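Local structure of chymotrypsin-like serine protease (Equine arteritis virus, 1MBM) at residues V35-A41 / L52-K56; V104-W108 / S134-V139; T109-G115 / V127-S131. The protein cleaves peptide bonds as a chymotrypsin-like serine proteinase and probably processes the polyprotein from which the viral replication proteins are released. One frame throughout, in Å; residues are numbered along the deposited sequence.

Contact 1: residues V35-A41 / L52-K56; sequences VGRANMA and LTFKK
Met-40 and Ala-41 run antiparallel to Thr-53 and Leu-52, Met-40/Thr-53 forming a non-hydrogen-bonded pair and Ala-41/Leu-52 a hydrogen-bonded one. Two bonds close the latter, Ala-41 N to Leu-52 O (3.0 Å) and Leu-52 N to Ala-41 O (2.8 Å), and Phe-54 N extends the series to Asn-39 O at 3.1 Å. Among the side chains, Val-35 lays CG2 over one face of the Phe-54 ring, 3.9 Å from its centroid and 17° off the normal, a CH-pi contact displaced toward CD1. Asn-39 O lies at the ring edge, and Ala-41 CB comes within 3.8 Å of Phe-54 CE1. Lys-56 reaches back over the turn from Gly-36 to Asn-39. With chi3 and chi4 near 170°, its extended chain carries NZ to Gly-36 O (2.7 Å), approaching from well above the carbonyl plane (62° out of it). The Asn-39 amide comes from the opposite direction and packs on the aliphatic end of this lysine. The pairing belongs to the hairpin of strands 40-45 and 48-57, which follows helix 32-35; inside the barrel, Phe-54 packs on Ala-61 and Ala-63 of strand 60-65 and on Thr-30 of strand 25-31.

Contact 2: residues V104-W108 / S134-V139; sequences VCLAW and SGVAYV
Ala-137 N donates to Cys-105 O over a short 2.6 Å, from above the carbonyl plane (36° out of it), whereas Ala-107 N meets Gly-135 O at 2.8 Å within the carbonyl plane. Between these backbone bonds Leu-106 and Val-136 form an antiparallel non-hydrogen-bonded pair, and Leu-106 CA adds a CA-H...O contact to Gly-135 O.

Water extends the pairing at both ends. Water 1 accepts from Cys-105 N and lies 3.0 Å from Ala-137 O, while water 2 donates to both Ala-107 O (2.6 Å) and Val-136 O, joining two carbonyls that have no proton to share directly.

Apolar contacts divide between the two faces. On one, Cys-105 CB sits 4.0 Å from Ala-137 CB, and SG, anti to the carbonyl carbon (chi1 -61°), reaches along the strand to Val-139 CG2 at 4.2 Å. Ala-107 CB packs on Ala-137 CB on the same side, where Trp-89 touches Ala-107, Ala-137 and Val-139. On the other face the CD2 branch of Leu-106 lies against Gly-135 O and Val-136 CA, and Pro-173 touches both Leu-106 and Val-136.

A short, weakly bonded strand 105-106 laid antiparallel on strand 136-140, with one face turned to Trp-89, fits the second barrel of a chymotrypsin-like fold; the Pro-173 side probably meets the alpha/beta C-terminal extension.

Contact 3: residues T109-G115 / V127-S131; sequences TTSGDSG and VHTGS
Gly-115 meets strand 127-131 through one nearly straight backbone hydrogen bond, N to His-128 O (2.7 Å, 173° at the hydrogen), made in the carbonyl plane. From there the loop 109-115 swings away through a 3-10 turn at 111-113 and returns to the strand at Thr-109, where only side chains meet it. Ser-114 CA sits at the edge of the His-128 ring.

The imidazole of His-128 lies between Thr-109 and the Asp-113/Ser-114 backbone, with Asp-113 O near CD2. His-128 CG is anti to its own backbone N (chi1 178°), which carries the ring toward Thr-109, whose side chain comes from the opposite direction. Thr-109 CG2 lies over one face, 3.9 Å from the centroid, and Gly-130 N lies over the opposite face. Water 3 is in plane at the ring edge, 2.8 Å from His-128 NE2, and donates to Thr-110 O; ring rotation is therefore restrained from both faces and one edge. Such a histidine-threonine pair is consistent with the S1 pocket of related viral proteinases that cut after glutamate.

Thr-110 N binds Asp-113 OD2 at 2.9 Å, and this carboxylate also forms a salt bridge with Arg-197. Ser-114 N bonds to Ser-111 O at 3.0 Å, consistent with the collapsed oxyanion hole reported for this proteinase. Ser-114 OG makes a weak hydrogen bond to His-33, the probable catalytic partner, with Asp-59 completing a likely triad. Strand 123-132 is flanked by strand 136-140, a classic bulge placing Thr-129 and Gly-130 opposite Tyr-138, and Trp-89 of strand 85-91 meets the His-128 ring at about 70°.

How the contacts relate
Contact 1 comes first along the chain and lies in the six-stranded barrel, its centre about 17 Å from that of contact 3 and about 25 Å from that of contact 2, with no atoms touching either. Contacts 2 and 3 belong to the second sheet, centres about 10 Å apart; both segments of contact 3 fall between those of contact 2 in sequence. They join through neighbouring strands 123-132 and 136-140, where Tyr-138 O lies 2.8 Å from Thr-129 N in a probable hydrogen bond. This two-barrel arrangement matches chymotrypsin-like proteinases: helix 32-35, leading into contact 1, carries His-33, while contact 3 supplies Ser-114 from the other side.

Contact 1: residues V35-A41 / L52-K56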
ATOM      1  N   VAL A  35       1.198 -15.000   1.988  1.00  8.14           N
ATOM      2  CA  VAL A  35       2.196 -16.032   2.281  1.00  7.43           C
ATOM      3  C   VAL A  35       1.543 -17.287   2.865  1.00  8.35           C
ATOM      4  O   VAL A  35       1.650 -18.380   2.305  1.00  6.93           O
ATOM      5  CB  VAL A  35       3.272 -15.494   3.265  1.00  8.83           C
ATOM      6  CG1 VAL A  35       4.224 -16.586   3.662  1.00  7.28           C
ATOM      7  CG2 VAL A  35       4.041 -14.345   2.629  1.00  9.31           C
ATOM      8  N   GLY A  36       0.845 -17.126   3.985  1.00  8.34           N
ATOM      9  CA  GLY A  36       0.196 -18.253   4.634  1.00  7.52           C
ATOM     10  C   GLY A  36       1.030 -18.791   5.779  1.00  9.96           C
ATOM     11  O   GLY A  36       2.227 -18.520   5.861  1.00  8.56           O
ATOM     12  N   ARG A  37       0.405 -19.587   6.642  1.00 11.03           N
ATOM     13  CA  ARG A  37       1.068 -20.124   7.829  1.00 14.63           C
ATOM     14  C   ARG A  37       2.356 -20.926   7.577  1.00 14.63           C
ATOM     15  O   ARG A  37       3.279 -20.870   8.375  1.00 20.32           O
ATOM     16  CB  ARG A  37       0.083 -20.922   8.695  1.00 14.61           C
ATOM     17  CG  ARG A  37       0.728 -22.115   9.401  1.00 29.34           C
ATOM     18  CD  ARG A  37       0.435 -22.257  10.883  1.00 37.28           C
ATOM     19  NE  ARG A  37       0.803 -23.592  11.348  1.00 42.62           N
ATOM     20  CZ  ARG A  37       0.315 -24.170  12.437  1.00 46.16           C
ATOM     21  NH1 ARG A  37      -0.565 -23.534  13.200  1.00 45.73           N
ATOM     22  NH2 ARG A  37       0.709 -25.389  12.769  1.00 46.56           N
ATOM     23  N   ALA A  38       2.435 -21.650   6.467  1.00 15.94           N
ATOM     24  CA  ALA A  38       3.654 -22.393   6.160  1.00 17.28           C
ATOM     25  C   ALA A  38       4.858 -21.456   5.972  1.00 21.34           C
ATOM     26  O   ALA A  38       5.988 -21.919   5.833  1.00 19.84           O
ATOM     27  CB  ALA A  38       3.458 -23.280   4.945  1.00 17.48           C
ATOM     28  N   ASN A  39       4.598 -20.145   5.977  1.00 22.64           N
ATOM     29  CA  ASN A  39       5.625 -19.100   5.906  1.00 25.41           C
ATOM     30  C   ASN A  39       6.498 -19.069   4.652  1.00 25.98           C
ATOM     31  O   ASN A  39       7.488 -18.333   4.597  1.00 26.61           O
ATOM     32  CB  ASN A  39       6.509 -19.104   7.162  1.00 27.71           C
ATOM     33  CG  ASN A  39       6.021 -18.134   8.227  1.00 34.81           C
ATOM     34  OD1 ASN A  39       5.410 -18.524   9.224  1.00 31.09           O
ATOM     35  ND2 ASN A  39       6.304 -16.861   8.021  1.00 42.58           N
ATOM     36  N   MET A  40       6.113 -19.844   3.644  1.00 23.48           N
ATOM     37  CA  MET A  40       6.864 -19.918   2.401  1.00 24.59           C
ATOM     38  C   MET A  40       6.037 -19.393   1.227  1.00 22.41           C
ATOM     39  O   MET A  40       4.827 -19.597   1.180  1.00 23.38           O
ATOM     40  CB  MET A  40       7.285 -21.360   2.146  1.00 26.22           C
ATOM     41  CG  MET A  40       8.586 -21.503   1.405  1.00 35.89           C
ATOM     42  SD  MET A  40       9.333 -23.124   1.666  1.00 48.21           S
ATOM     43  CE  MET A  40       8.122 -24.206   0.864  1.00 43.11           C
ATOM     44  N   ALA A  41       6.689 -18.711   0.289  1.00 18.79           N
ATOM     45  CA  ALA A  41       5.995 -18.187  -0.885  1.00 14.28           C
ATOM     46  C   ALA A  41       6.950 -17.894  -2.038  1.00 13.11           C
ATOM     47  O   ALA A  41       8.123 -17.592  -1.840  1.00 11.41           O
ATOM     48  CB  ALA A  41       5.198 -16.949  -0.532  1.00 12.53           C
ATOM     49  N   LEU A  52      10.767 -17.943  -1.160  1.00  8.17           N
ATOM     50  CA  LEU A  52      11.290 -17.254   0.013  1.00  9.85           C
ATOM     51  C   LEU A  52      10.563 -17.590   1.320  1.00  8.73           C
ATOM     52  O   LEU A  52       9.409 -17.990   1.303  1.00  9.35           O
ATOM     53  CB  LEU A  52      11.171 -15.754  -0.210  1.00  8.82           C
ATOM     54  CG  LEU A  52      11.774 -15.239  -1.514  1.00 13.78           C
ATOM     55  CD1 LEU A  52      11.050 -13.986  -1.989  1.00 18.42           C
ATOM     56  CD2 LEU A  52      13.234 -14.987  -1.322  1.00 11.29           C
ATOM     57  N   THR A  53      11.259 -17.390   2.440  1.00  8.07           N
ATOM     58  CA  THR A  53      10.699 -17.547   3.786  1.00  9.82           C
ATOM     59  C   THR A  53      10.534 -16.140   4.376  1.00  8.17           C
ATOM     60  O   THR A  53      11.425 -15.301   4.226  1.00  5.77           O
ATOM     61  CB  THR A  53      11.638 -18.412   4.656  1.00 10.14           C
ATOM     62  OG1 THR A  53      11.413 -19.797   4.360  1.00 19.47           O
ATOM     63  CG2 THR A  53      11.275 -18.329   6.124  1.00 21.14           C
ATOM     64  N   PHE A  54       9.416 -15.891   5.058  1.00  4.44           N
ATOM     65  CA  PHE A  54       9.091 -14.547   5.529  1.00  8.57           C
ATOM     66  C   PHE A  54       8.968 -14.390   7.043  1.00  8.86           C
ATOM     67  O   PHE A  54       8.350 -15.208   7.717  1.00 10.96           O
ATOM     68  CB  PHE A  54       7.756 -14.097   4.918  1.00  8.88           C
ATOM     69  CG  PHE A  54       7.805 -13.875   3.434  1.00  9.94           C
ATOM     70  CD1 PHE A  54       7.736 -14.953   2.551  1.00 10.02           C
ATOM     71  CD2 PHE A  54       7.902 -12.590   2.917  1.00 10.05           C
ATOM     72  CE1 PHE A  54       7.778 -14.746   1.174  1.00  7.52           C
ATOM     73  CE2 PHE A  54       7.957 -12.381   1.549  1.00  8.79           C
ATOM     74  CZ  PHE A  54       7.889 -13.475   0.672  1.00  7.05           C
ATOM     75  N   LYS A  55       9.541 -13.322   7.572  1.00  7.38           N
ATOM     76  CA  LYS A  55       9.293 -12.978   8.963  1.00 10.15           C
ATOM     77  C   LYS A  55       8.076 -12.052   8.958  1.00  9.95           C
ATOM     78  O   LYS A  55       7.940 -11.186   8.089  1.00  8.77           O
ATOM     79  CB  LYS A  55      10.510 -12.315   9.606  1.00 13.68           C
ATOM     80  CG  LYS A  55      11.801 -13.103   9.382  1.00 22.79           C
ATOM     81  CD  LYS A  55      12.749 -13.020  10.572  1.00 32.40           C
ATOM     82  CE  LYS A  55      13.055 -11.576  10.952  1.00 36.94           C
ATOM     83  NZ  LYS A  55      13.865 -11.511  12.206  1.00 39.58           N
ATOM     84  N   LYS A  56       7.179 -12.254   9.915  1.00  6.34           N
ATOM     85  CA  LYS A  56       5.919 -11.537   9.919  1.00  7.39           C
ATOM     86  C   LYS A  56       5.678 -10.694  11.155  1.00  8.89           C
ATOM     87  O   LYS A  56       6.124 -11.036  12.250  1.00  8.97           O
ATOM     88  CB  LYS A  56       4.767 -12.538   9.781  1.00  4.47           C
ATOM     89  CG  LYS A  56       4.756 -13.297   8.476  1.00  9.00           C
ATOM     90  CD  LYS A  56       3.914 -14.554   8.628  1.00 10.37           C
ATOM     91  CE  LYS A  56       3.614 -15.219   7.294  1.00 15.39           C
ATOM     92  NZ  LYS A  56       2.911 -16.511   7.545  1.00 13.97           N
TER

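Contact 2: residues V104-W108 / S134-V139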
ATOM      1  N   VAL A 104      -7.969   6.357   8.293  1.00  3.90           N
ATOM      2  CA  VAL A 104      -8.730   5.984   7.097  1.00  6.55           C
ATOM      3  C   VAL A 104      -7.846   5.950   5.842  1.00  7.19           C
ATOM      4  O   VAL A 104      -7.088   6.883   5.578  1.00  3.89           O
ATOM      5  CB  VAL A 104      -9.909   6.972   6.858  1.00  7.50           C
ATOM      6  CG1 VAL A 104     -10.636   6.666   5.547  1.00 11.62           C
ATOM      7  CG2 VAL A 104     -10.916   6.960   8.026  1.00  7.98           C
ATOM      8  N   CYS A 105      -7.937   4.866   5.073  1.00  5.27           N
ATOM      9  CA  CYS A 105      -7.202   4.775   3.821  1.00  7.14           C
ATOM     10  C   CYS A 105      -8.168   4.415   2.687  1.00  9.85           C
ATOM     11  O   CYS A 105      -8.982   3.512   2.829  1.00  8.39           O
ATOM     12  CB  CYS A 105      -6.085   3.721   3.899  1.00  8.49           C
ATOM     13  SG  CYS A 105      -4.781   4.005   5.136  1.00  8.21           S
ATOM     14  N   LEU A 106      -8.050   5.115   1.562  1.00 10.89           N
ATOM     15  CA  LEU A 106      -8.902   4.876   0.397  1.00  8.27           C
ATOM     16  C   LEU A 106      -8.055   4.589  -0.839  1.00  8.41           C
ATOM     17  O   LEU A 106      -7.121   5.313  -1.132  1.00  9.20           O
ATOM     18  CB  LEU A 106      -9.775   6.101   0.109  1.00  5.69           C
ATOM     19  CG  LEU A 106     -10.570   6.684   1.271  1.00  8.95           C
ATOM     20  CD1 LEU A 106     -11.314   7.916   0.816  1.00  6.76           C
ATOM     21  CD2 LEU A 106     -11.535   5.642   1.805  1.00 12.52           C
ATOM     22  N   ALA A 107      -8.390   3.529  -1.561  1.00  7.62           N
ATOM     23  CA  ALA A 107      -7.681   3.177  -2.781  1.00  9.96           C
ATOM     24  C   ALA A 107      -8.507   2.125  -3.497  1.00 11.77           C
ATOM     25  O   ALA A 107      -9.155   1.309  -2.851  1.00 11.85           O
ATOM     26  CB  ALA A 107      -6.281   2.631  -2.466  1.00  9.31           C
ATOM     27  N   TRP A 108      -8.502   2.150  -4.825  1.00 11.85           N
ATOM     28  CA  TRP A 108      -9.227   1.133  -5.575  1.00 13.38           C
ATOM     29  C   TRP A 108      -8.323  -0.080  -5.731  1.00 11.21           C
ATOM     30  O   TRP A 108      -7.284  -0.002  -6.387  1.00 13.22           O
ATOM     31  CB  TRP A 108      -9.664   1.665  -6.943  1.00 15.82           C
ATOM     32  CG  TRP A 108     -10.511   0.691  -7.701  1.00 27.84           C
ATOM     33  CD1 TRP A 108     -11.863   0.520  -7.593  1.00 34.38           C
ATOM     34  CD2 TRP A 108     -10.065  -0.264  -8.673  1.00 32.87           C
ATOM     35  NE1 TRP A 108     -12.284  -0.473  -8.445  1.00 38.08           N
ATOM     36  CE2 TRP A 108     -11.198  -0.974  -9.117  1.00 38.64           C
ATOM     37  CE3 TRP A 108      -8.818  -0.591  -9.215  1.00 35.28           C
ATOM     38  CZ2 TRP A 108     -11.122  -1.984 -10.078  1.00 39.32           C
ATOM     39  CZ3 TRP A 108      -8.744  -1.594 -10.165  1.00 37.57           C
ATOM     40  CH2 TRP A 108      -9.889  -2.277 -10.588  1.00 38.08           C
ATOM     41  N   SER A 134     -16.613   0.918  -1.103  1.00 20.48           N
ATOM     42  CA  SER A 134     -16.363   2.323  -1.430  1.00 21.50           C
ATOM     43  C   SER A 134     -14.901   2.736  -1.368  1.00 20.36           C
ATOM     44  O   SER A 134     -14.571   3.839  -0.933  1.00 20.85           O
ATOM     45  CB  SER A 134     -17.220   3.257  -0.570  1.00 21.89           C
ATOM     46  OG  SER A 134     -18.593   3.075  -0.865  1.00 21.49           O
ATOM     47  N   GLY A 135     -14.028   1.838  -1.804  1.00 19.08           N
ATOM     48  CA  GLY A 135     -12.614   2.136  -1.871  1.00 16.58           C
ATOM     49  C   GLY A 135     -11.888   2.127  -0.545  1.00 14.75           C
ATOM     50  O   GLY A 135     -10.789   2.659  -0.466  1.00 15.59           O
ATOM     51  N   VAL A 136     -12.481   1.535   0.490  1.00 12.46           N
ATOM     52  CA  VAL A 136     -11.808   1.456   1.787  1.00 12.91           C
ATOM     53  C   VAL A 136     -10.598   0.534   1.675  1.00 11.06           C
ATOM     54  O   VAL A 136     -10.692  -0.554   1.113  1.00  9.40           O
ATOM     55  CB  VAL A 136     -12.734   0.928   2.912  1.00 14.33           C
ATOM     56  CG1 VAL A 136     -11.935   0.571   4.167  1.00 10.20           C
ATOM     57  CG2 VAL A 136     -13.790   1.936   3.258  1.00 16.64           C
ATOM     58  N   ALA A 137      -9.458   0.987   2.182  1.00  8.01           N
ATOM     59  CA  ALA A 137      -8.250   0.178   2.176  1.00  7.95           C
ATOM     60  C   ALA A 137      -7.731   0.006   3.603  1.00 10.75           C
ATOM     61  O   ALA A 137      -7.933   0.868   4.446  1.00 11.62           O
ATOM     62  CB  ALA A 137      -7.174   0.843   1.301  1.00  6.28           C
ATOM     63  N   TYR A 138      -7.079  -1.119   3.875  1.00  9.60           N
ATOM     64  CA  TYR A 138      -6.427  -1.317   5.160  1.00 10.31           C
ATOM     65  C   TYR A 138      -4.954  -1.573   4.857  1.00 10.77           C
ATOM     66  O   TYR A 138      -4.631  -2.354   3.959  1.00  9.18           O
ATOM     67  CB  TYR A 138      -7.047  -2.479   5.934  1.00  9.69           C
ATOM     68  CG  TYR A 138      -8.535  -2.347   6.159  1.00 11.64           C
ATOM     69  CD1 TYR A 138      -9.045  -1.416   7.054  1.00  7.98           C
ATOM     70  CD2 TYR A 138      -9.435  -3.164   5.475  1.00 14.82           C
ATOM     71  CE1 TYR A 138     -10.415  -1.290   7.256  1.00  9.03           C
ATOM     72  CE2 TYR A 138     -10.805  -3.053   5.676  1.00 13.40           C
ATOM     73  CZ  TYR A 138     -11.288  -2.120   6.568  1.00 12.58           C
ATOM     74  OH  TYR A 138     -12.648  -2.019   6.773  1.00 13.29           O
ATOM     75  N   VAL A 139      -4.070  -0.883   5.575  1.00  7.88           N
ATOM     76  CA  VAL A 139      -2.634  -0.977   5.336  1.00  6.64           C
ATOM     77  C   VAL A 139      -1.879  -1.355   6.611  1.00  7.83           C
ATOM     78  O   VAL A 139      -2.110  -0.783   7.663  1.00  8.70           O
ATOM     79  CB  VAL A 139      -2.089   0.365   4.804  1.00  6.73           C
ATOM     80  CG1 VAL A 139      -0.549   0.361   4.727  1.00  5.09           C
ATOM     81  CG2 VAL A 139      -2.730   0.719   3.439  1.00  7.29           C
TER
HETATM   82  O   HOH W   1      -9.838   2.785   5.646  1.00 16.22           O
HETATM   83  O   HOH W   2      -9.077  -0.827  -1.324  1.00 41.32           O

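Contact 3: residues T109-G115 / V127-S131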
ATOM      1  N   THR A 109      -8.679  -1.187  -5.089  1.00 10.20           N
ATOM      2  CA  THR A 109      -7.862  -2.408  -5.161  1.00 11.65           C
ATOM      3  C   THR A 109      -8.693  -3.674  -5.345  1.00 12.05           C
ATOM      4  O   THR A 109      -9.902  -3.660  -5.121  1.00 11.87           O
ATOM      5  CB  THR A 109      -7.030  -2.594  -3.873  1.00 13.85           C
ATOM      6  OG1 THR A 109      -7.910  -2.617  -2.741  1.00 13.47           O
ATOM      7  CG2 THR A 109      -6.104  -1.395  -3.604  1.00 11.02           C
ATOM      8  N   THR A 110      -8.037  -4.761  -5.760  1.00 10.92           N
ATOM      9  CA  THR A 110      -8.665  -6.091  -5.840  1.00 15.73           C
ATOM     10  C   THR A 110      -7.883  -7.065  -4.961  1.00 13.97           C
ATOM     11  O   THR A 110      -6.802  -6.741  -4.488  1.00 11.28           O
ATOM     12  CB  THR A 110      -8.680  -6.645  -7.272  1.00 16.16           C
ATOM     13  OG1 THR A 110      -7.341  -6.665  -7.784  1.00 22.79           O
ATOM     14  CG2 THR A 110      -9.436  -5.713  -8.220  1.00 20.82           C
ATOM     15  N   SER A 111      -8.401  -8.275  -4.780  1.00 14.29           N
ATOM     16  CA  SER A 111      -7.721  -9.250  -3.926  1.00 14.60           C
ATOM     17  C   SER A 111      -6.255  -9.467  -4.306  1.00 12.62           C
ATOM     18  O   SER A 111      -5.380  -9.522  -3.430  1.00 13.42           O
ATOM     19  CB  SER A 111      -8.457 -10.588  -3.905  1.00 15.56           C
ATOM     20  OG  SER A 111      -7.887 -11.407  -2.905  1.00 20.44           O
ATOM     21  N   GLY A 112      -5.987  -9.563  -5.607  1.00  8.08           N
ATOM     22  CA  GLY A 112      -4.628  -9.734  -6.097  1.00  8.96           C
ATOM     23  C   GLY A 112      -3.643  -8.632  -5.715  1.00 10.74           C
ATOM     24  O   GLY A 112      -2.425  -8.834  -5.799  1.00 10.64           O
ATOM     25  N   ASP A 113      -4.155  -7.477  -5.276  1.00  8.15           N
ATOM     26  CA  ASP A 113      -3.297  -6.358  -4.893  1.00  5.05           C
ATOM     27  C   ASP A 113      -2.809  -6.461  -3.458  1.00  6.58           C
ATOM     28  O   ASP A 113      -2.030  -5.612  -3.021  1.00  6.22           O
ATOM     29  CB  ASP A 113      -4.019  -5.012  -5.027  1.00  6.12           C
ATOM     30  CG  ASP A 113      -4.403  -4.679  -6.454  1.00 13.20           C
ATOM     31  OD1 ASP A 113      -3.692  -5.095  -7.392  1.00  9.97           O
ATOM     32  OD2 ASP A 113      -5.410  -3.989  -6.724  1.00 11.08           O
ATOM     33  N   SER A 114      -3.286  -7.459  -2.713  1.00  4.19           N
ATOM     34  CA  SER A 114      -2.823  -7.640  -1.335  1.00  8.65           C
ATOM     35  C   SER A 114      -1.308  -7.794  -1.350  1.00  7.96           C
ATOM     36  O   SER A 114      -0.756  -8.506  -2.188  1.00  6.47           O
ATOM     37  CB  SER A 114      -3.489  -8.853  -0.681  1.00 10.03           C
ATOM     38  OG  SER A 114      -4.825  -8.547  -0.307  1.00 12.74           O
ATOM     39  N   GLY A 115      -0.636  -7.095  -0.448  1.00  9.73           N
ATOM     40  CA  GLY A 115       0.809  -7.143  -0.397  1.00  9.97           C
ATOM     41  C   GLY A 115       1.533  -6.014  -1.111  1.00  8.41           C
ATOM     42  O   GLY A 115       2.738  -5.853  -0.901  1.00  6.14           O
ATOM     43  N   VAL A 127       2.229  -2.327   3.770  1.00  6.65           N
ATOM     44  CA  VAL A 127       1.778  -3.158   2.658  1.00  8.09           C
ATOM     45  C   VAL A 127       0.255  -3.134   2.649  1.00  8.51           C
ATOM     46  O   VAL A 127      -0.376  -2.944   3.691  1.00  6.35           O
ATOM     47  CB  VAL A 127       2.279  -4.632   2.735  1.00  9.86           C
ATOM     48  CG1 VAL A 127       3.799  -4.710   2.570  1.00 10.39           C
ATOM     49  CG2 VAL A 127       1.841  -5.306   4.036  1.00  7.58           C
ATOM     50  N   HIS A 128      -0.338  -3.322   1.475  1.00  8.75           N
ATOM     51  CA  HIS A 128      -1.788  -3.339   1.374  1.00  7.57           C
ATOM     52  C   HIS A 128      -2.333  -4.652   1.930  1.00  8.57           C
ATOM     53  O   HIS A 128      -1.981  -5.731   1.458  1.00  5.57           O
ATOM     54  CB  HIS A 128      -2.249  -3.145  -0.077  1.00  8.05           C
ATOM     55  CG  HIS A 128      -3.733  -3.206  -0.238  1.00  6.60           C
ATOM     56  ND1 HIS A 128      -4.568  -2.197   0.196  1.00  5.87           N
ATOM     57  CD2 HIS A 128      -4.537  -4.172  -0.740  1.00  7.48           C
ATOM     58  CE1 HIS A 128      -5.819  -2.525  -0.066  1.00  6.85           C
ATOM     59  NE2 HIS A 128      -5.827  -3.719  -0.634  1.00  4.57           N
ATOM     60  N   THR A 129      -3.232  -4.533   2.905  1.00  9.27           N
ATOM     61  CA  THR A 129      -3.785  -5.669   3.636  1.00  9.41           C
ATOM     62  C   THR A 129      -5.150  -6.132   3.141  1.00 10.25           C
ATOM     63  O   THR A 129      -5.415  -7.329   3.054  1.00  9.11           O
ATOM     64  CB  THR A 129      -3.839  -5.295   5.136  1.00 12.75           C
ATOM     65  OG1 THR A 129      -2.510  -5.338   5.665  1.00 12.12           O
ATOM     66  CG2 THR A 129      -4.607  -6.328   5.974  1.00 13.69           C
ATOM     67  N   GLY A 130      -6.024  -5.199   2.804  1.00 10.37           N
ATOM     68  CA  GLY A 130      -7.340  -5.607   2.346  1.00 12.03           C
ATOM     69  C   GLY A 130      -8.228  -4.430   2.033  1.00 13.77           C
ATOM     70  O   GLY A 130      -7.832  -3.285   2.174  1.00  7.49           O
ATOM     71  N   SER A 131      -9.459  -4.713   1.647  1.00 14.91           N
ATOM     72  CA  SER A 131     -10.334  -3.641   1.226  1.00 15.82           C
ATOM     73  C   SER A 131     -11.740  -3.778   1.780  1.00 17.00           C
ATOM     74  O   SER A 131     -12.107  -4.801   2.345  1.00 18.51           O
ATOM     75  CB  SER A 131     -10.414  -3.658  -0.293  1.00 14.87           C
ATOM     76  OG  SER A 131     -11.080  -4.838  -0.702  1.00 18.72           O
TER
HETATM   77  O   HOH W   3      -7.213  -5.877  -1.710  1.00 53.40           O